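Local atomic coordinates of neuraminidase (Influenza A virus, PDB entry 4GDI), a protein that forms a tetrameric, neuraminidase-like viral surface glycoprotein with the propeller fold of enzymes that remove terminal sialic acid, but with a diverged putative active site. Residues I96-S101 / V115-D120; R121-M126 / G143-P148. All coordinates share one frame; numbering follows the deposited sequence.

Contact 1: I96-S101 / V115-D120; sequences ILPGRS and VANGRD
Asn117 turns its CG anti to its own carbonyl carbon (chi1 -73°), on the side of the backbone N, and with chi2 at -82° ND2 is directed at Pro98 O; Val115 has CG2 in the crowded position between its backbone N and carbonyl carbon, close to the same Pro98 O. Asn117 ND2 gives Pro98 O a nearly straight hydrogen bond of 2.9 Å (175° at the hydrogen). The acceptor lies in the plane of the Asn117 amide, yet the donor stands well above the carbonyl plane of Pro98. Val115 CG2 packs tightly on this oxygen at 3.2 Å, and also meets Leu97 CD1 at 3.9 Å, where two branched apolar side chains cross obliquely. Having no side chain, Gly99 can bring its CA to 4.0 Å from Val115 CB and direct a CA-H toward Ala116 O. That oxygen also accepts Arg100 N at 2.8 Å, almost along the C=O axis, and Ala116 N returns a bond to Ser101 O at 3.0 Å. Ala116 is small enough for its CB to sit against Ser101 OG, whose hydrogen bond is made with Leu147 N. Farther out, the bent Arg100 chain crosses that of the poorly ordered Arg119, and Arg100 NH1 lies over one face of the Arg119 guanidinium, 3.7 Å from its NH1. Each has a distant acidic neighbour, Glu77 for Arg100 and the C-terminal carboxylate of Ser373 of a neighbouring subunit for Arg119; both pairs are long and weak, but may ease the like charge. The contact bridges two sheets of the propeller: strand 94-98 pairs with strand 78-83 in one, residues 99-100 cross over, and strand 111-117 lies in the next between strands 101-106 and 124-129.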
# COMPACT_ATOMS: atom_id res chain seq x y z
N ILE A 96 -14.46 8.16 -2.93
CA ILE A 96 -14.62 9.30 -2.01
C ILE A 96 -16.08 9.60 -1.66
O ILE A 96 -16.43 9.68 -0.48
CB ILE A 96 -13.99 10.58 -2.59
CG1 ILE A 96 -12.48 10.39 -2.78
CG2 ILE A 96 -14.25 11.77 -1.66
CD1 ILE A 96 -11.81 11.51 -3.51
N LEU A 97 -16.91 9.80 -2.68
CA LEU A 97 -18.33 10.13 -2.52
C LEU A 97 -19.07 9.72 -3.79
O LEU A 97 -18.46 9.60 -4.85
CB LEU A 97 -18.53 11.64 -2.31
CG LEU A 97 -18.28 12.27 -0.93
CD1 LEU A 97 -18.31 13.76 -1.07
CD2 LEU A 97 -19.30 11.83 0.12
N PRO A 98 -20.40 9.53 -3.70
CA PRO A 98 -21.19 9.42 -4.93
C PRO A 98 -21.26 10.78 -5.61
O PRO A 98 -21.32 11.80 -4.91
CB PRO A 98 -22.58 9.01 -4.43
CG PRO A 98 -22.62 9.44 -3.01
CD PRO A 98 -21.22 9.36 -2.49
N GLY A 99 -21.24 10.81 -6.93
CA GLY A 99 -21.31 12.07 -7.66
C GLY A 99 -21.24 11.91 -9.17
O GLY A 99 -20.59 10.99 -9.67
N ARG A 100 -21.93 12.81 -9.88
CA ARG A 100 -21.94 12.84 -11.34
C ARG A 100 -20.97 13.91 -11.87
O ARG A 100 -20.44 13.80 -12.98
CB ARG A 100 -23.34 13.16 -11.87
CG ARG A 100 -24.45 12.30 -11.27
CD ARG A 100 -25.82 12.75 -11.77
NE ARG A 100 -26.09 12.27 -13.12
CZ ARG A 100 -26.73 11.14 -13.40
NH1 ARG A 100 -27.18 10.35 -12.43
NH2 ARG A 100 -26.92 10.79 -14.67
N SER A 101 -20.79 14.96 -11.08
CA SER A 101 -19.75 15.93 -11.34
C SER A 101 -19.12 16.34 -10.01
O SER A 101 -19.69 16.09 -8.94
CB SER A 101 -20.29 17.15 -12.09
OG SER A 101 -21.23 17.90 -11.32
N VAL A 115 -19.57 17.34 -4.65
CA VAL A 115 -20.16 16.46 -5.67
C VAL A 115 -21.60 16.85 -5.93
O VAL A 115 -22.31 17.35 -5.03
CB VAL A 115 -20.15 14.98 -5.25
CG1 VAL A 115 -18.73 14.40 -5.27
CG2 VAL A 115 -20.78 14.81 -3.89
N ALA A 116 -22.06 16.58 -7.15
CA ALA A 116 -23.45 16.81 -7.50
C ALA A 116 -24.13 15.48 -7.76
O ALA A 116 -23.54 14.60 -8.39
CB ALA A 116 -23.55 17.72 -8.70
N ASN A 117 -25.35 15.32 -7.24
CA ASN A 117 -26.14 14.10 -7.45
C ASN A 117 -27.60 14.45 -7.74
O ASN A 117 -28.06 15.55 -7.44
CB ASN A 117 -26.09 13.18 -6.23
CG ASN A 117 -24.75 12.48 -6.07
OD1 ASN A 117 -24.49 11.45 -6.70
ND2 ASN A 117 -23.91 13.03 -5.21
N GLY A 118 -28.32 13.49 -8.31
CA GLY A 118 -29.73 13.66 -8.60
C GLY A 118 -29.94 14.27 -9.97
O GLY A 118 -29.01 14.74 -10.61
N ARG A 119 -31.18 14.25 -10.43
CA ARG A 119 -31.48 14.67 -11.79
C ARG A 119 -32.38 15.90 -11.77
O ARG A 119 -33.29 16.00 -10.94
CB ARG A 119 -32.13 13.53 -12.58
CG ARG A 119 -31.34 12.22 -12.55
CD ARG A 119 -32.16 11.06 -13.12
NE ARG A 119 -31.90 9.79 -12.43
CZ ARG A 119 -31.04 8.85 -12.84
NH1 ARG A 119 -30.32 9.02 -13.94
NH2 ARG A 119 -30.89 7.74 -12.13
N ASP A 120 -32.10 16.83 -12.68
CA ASP A 120 -32.96 17.98 -12.89
C ASP A 120 -33.30 18.65 -11.57
O ASP A 120 -32.42 19.11 -10.86
CB ASP A 120 -34.25 17.53 -13.61
CG ASP A 120 -33.98 16.48 -14.68
OD1 ASP A 120 -33.04 16.66 -15.48
OD2 ASP A 120 -34.71 15.46 -14.70

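Contact 2: R121-M126 / G143-P148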
# COMPACT_ATOMS: atom_id res chain seq x y z
N ARG A 121 -34.59 18.69 -11.24
CA ARG A 121 -35.08 19.41 -10.08
C ARG A 121 -34.62 18.77 -8.78
O ARG A 121 -34.65 19.41 -7.72
CB ARG A 121 -36.61 19.43 -10.13
CG ARG A 121 -37.27 20.65 -9.52
CD ARG A 121 -38.55 21.00 -10.28
NE ARG A 121 -38.26 21.72 -11.52
CZ ARG A 121 -38.19 23.05 -11.62
NH1 ARG A 121 -38.40 23.82 -10.56
NH2 ARG A 121 -37.91 23.61 -12.79
N ASN A 122 -34.20 17.51 -8.84
CA ASN A 122 -33.77 16.79 -7.65
C ASN A 122 -32.28 16.96 -7.36
O ASN A 122 -31.78 16.53 -6.32
CB ASN A 122 -34.09 15.29 -7.78
CG ASN A 122 -35.58 14.98 -7.65
OD1 ASN A 122 -36.38 15.84 -7.27
ND2 ASN A 122 -35.95 13.75 -7.95
N SER A 123 -31.56 17.58 -8.28
CA SER A 123 -30.12 17.71 -8.13
C SER A 123 -29.73 18.51 -6.87
O SER A 123 -30.33 19.54 -6.55
CB SER A 123 -29.51 18.35 -9.39
OG SER A 123 -28.12 18.62 -9.20
N PHE A 124 -28.72 18.03 -6.16
CA PHE A 124 -28.20 18.75 -5.01
C PHE A 124 -26.69 18.58 -4.93
O PHE A 124 -26.12 17.63 -5.46
CB PHE A 124 -28.87 18.25 -3.72
CG PHE A 124 -28.48 16.85 -3.34
CD1 PHE A 124 -29.04 15.77 -3.98
CD2 PHE A 124 -27.54 16.62 -2.34
CE1 PHE A 124 -28.68 14.48 -3.64
CE2 PHE A 124 -27.17 15.34 -2.01
CZ PHE A 124 -27.74 14.27 -2.66
N ILE A 125 -26.04 19.51 -4.26
CA ILE A 125 -24.62 19.43 -4.03
C ILE A 125 -24.37 19.18 -2.55
O ILE A 125 -25.08 19.72 -1.69
CB ILE A 125 -23.90 20.71 -4.54
CG1 ILE A 125 -23.74 20.63 -6.06
CG2 ILE A 125 -22.53 20.89 -3.86
CD1 ILE A 125 -23.31 21.94 -6.73
N MET A 126 -23.39 18.32 -2.25
CA MET A 126 -22.90 18.21 -0.88
C MET A 126 -21.40 18.45 -0.84
O MET A 126 -20.67 18.19 -1.81
CB MET A 126 -23.28 16.87 -0.22
CG MET A 126 -22.85 15.63 -0.93
SD MET A 126 -23.40 14.10 -0.10
CE MET A 126 -23.25 13.00 -1.51
N GLY A 143 -32.12 22.88 -12.26
CA GLY A 143 -31.14 21.81 -12.28
C GLY A 143 -30.79 21.36 -13.67
O GLY A 143 -31.32 21.88 -14.64
N PRO A 144 -29.86 20.41 -13.78
CA PRO A 144 -29.12 19.91 -12.62
C PRO A 144 -28.05 20.90 -12.16
O PRO A 144 -27.59 21.71 -12.97
CB PRO A 144 -28.45 18.64 -13.16
CG PRO A 144 -28.22 18.95 -14.61
CD PRO A 144 -29.40 19.80 -15.04
N LEU A 145 -27.70 20.88 -10.89
CA LEU A 145 -26.48 21.55 -10.47
C LEU A 145 -25.28 20.87 -11.10
O LEU A 145 -25.25 19.65 -11.24
CB LEU A 145 -26.36 21.56 -8.95
CG LEU A 145 -27.43 22.40 -8.26
CD1 LEU A 145 -27.32 22.23 -6.76
CD2 LEU A 145 -27.31 23.87 -8.65
N ARG A 146 -24.31 21.69 -11.51
CA ARG A 146 -23.15 21.22 -12.25
C ARG A 146 -21.86 21.77 -11.65
O ARG A 146 -21.69 22.99 -11.54
CB ARG A 146 -23.26 21.62 -13.72
CG ARG A 146 -24.54 21.11 -14.38
CD ARG A 146 -24.61 21.44 -15.85
NE ARG A 146 -24.72 22.86 -16.19
CZ ARG A 146 -25.83 23.59 -16.07
NH1 ARG A 146 -26.93 23.10 -15.51
NH2 ARG A 146 -25.83 24.85 -16.49
N LEU A 147 -20.99 20.87 -11.23
CA LEU A 147 -19.64 21.21 -10.80
C LEU A 147 -18.66 21.11 -11.98
O LEU A 147 -18.88 20.34 -12.91
CB LEU A 147 -19.23 20.31 -9.65
CG LEU A 147 -20.00 20.66 -8.37
CD1 LEU A 147 -20.03 19.53 -7.32
CD2 LEU A 147 -19.39 21.92 -7.77
N PRO A 148 -17.57 21.89 -11.95
CA PRO A 148 -16.78 22.04 -13.19
C PRO A 148 -15.80 20.92 -13.54
O PRO A 148 -15.18 20.99 -14.61
CB PRO A 148 -16.02 23.34 -12.96
CG PRO A 148 -15.87 23.43 -11.47
CD PRO A 148 -17.10 22.81 -10.89
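Ser123 and Ile125 meet Leu145 and Leu147 where the third strand of a beta-propeller blade, 124-129, is covered by the loop that leads from the blade's fourth strand, 132-138, to the next blade. The polar part is a single hydrogen bond. Ser123 OG stands anti to its backbone N (chi1 174°), directed at the loop, and accepts Leu145 N at 2.9 Å. The bond is bent, 135° at the hydrogen. A serine suits this place because its short hydroxyl engages a backbone N-H of a loop that is not itself a regular strand, and its CB can still rest on Pro144 CA at 3.6 Å. Gly143 has positive phi and the peptide bond before Pro144 is cis, which probably helps to set the path of the loop here. Arg146 leaves the backbone on the side away from the strand; its NE forms a salt bridge with Glu198, and its NH1 and NH2 bond the carbonyls of Gly166 and Asp165.

The apolar part is aliphatic. Ile125 reaches its CD1 between two leucines: it lies 3.8 Å from Leu145 CB and meets Leu147 tip to tip, 3.9 Å from the CG. Val163 of strand 158-165 and Phe137 of strand 132-138 also pack on Ile125, whose side chain thus touches both its own blade and the next. On the other side of strand 124-129, Phe124 and Met126 pack on Ile369 and Pro23 of a neighbouring subunit. Leu145 also extends over the strand's backbone, where its CD1 comes to 4.0 Å from Phe124 CA.

Contacts 1 and 2 follow one another along the chain, their centres about 7 Å apart, and share one sheet: strands 111-117 and 124-129 are neighbours in it, with Asn117 O and Phe124 N 2.9 Å apart. The loop 143-148 also reaches contact 1 directly, tied to it by the 3.0 Å between Leu147 N and Ser101 OG and by Leu147 CD1 lying 3.4 Å from Val115 C. Both contacts touch the second subunit of the tetramer. Asp135, known as a calcium ligand of this protein although no ion is bound to it in this chain, has its side chain about 8 Å from that of Ile125 and about 11 Å from that of Leu97.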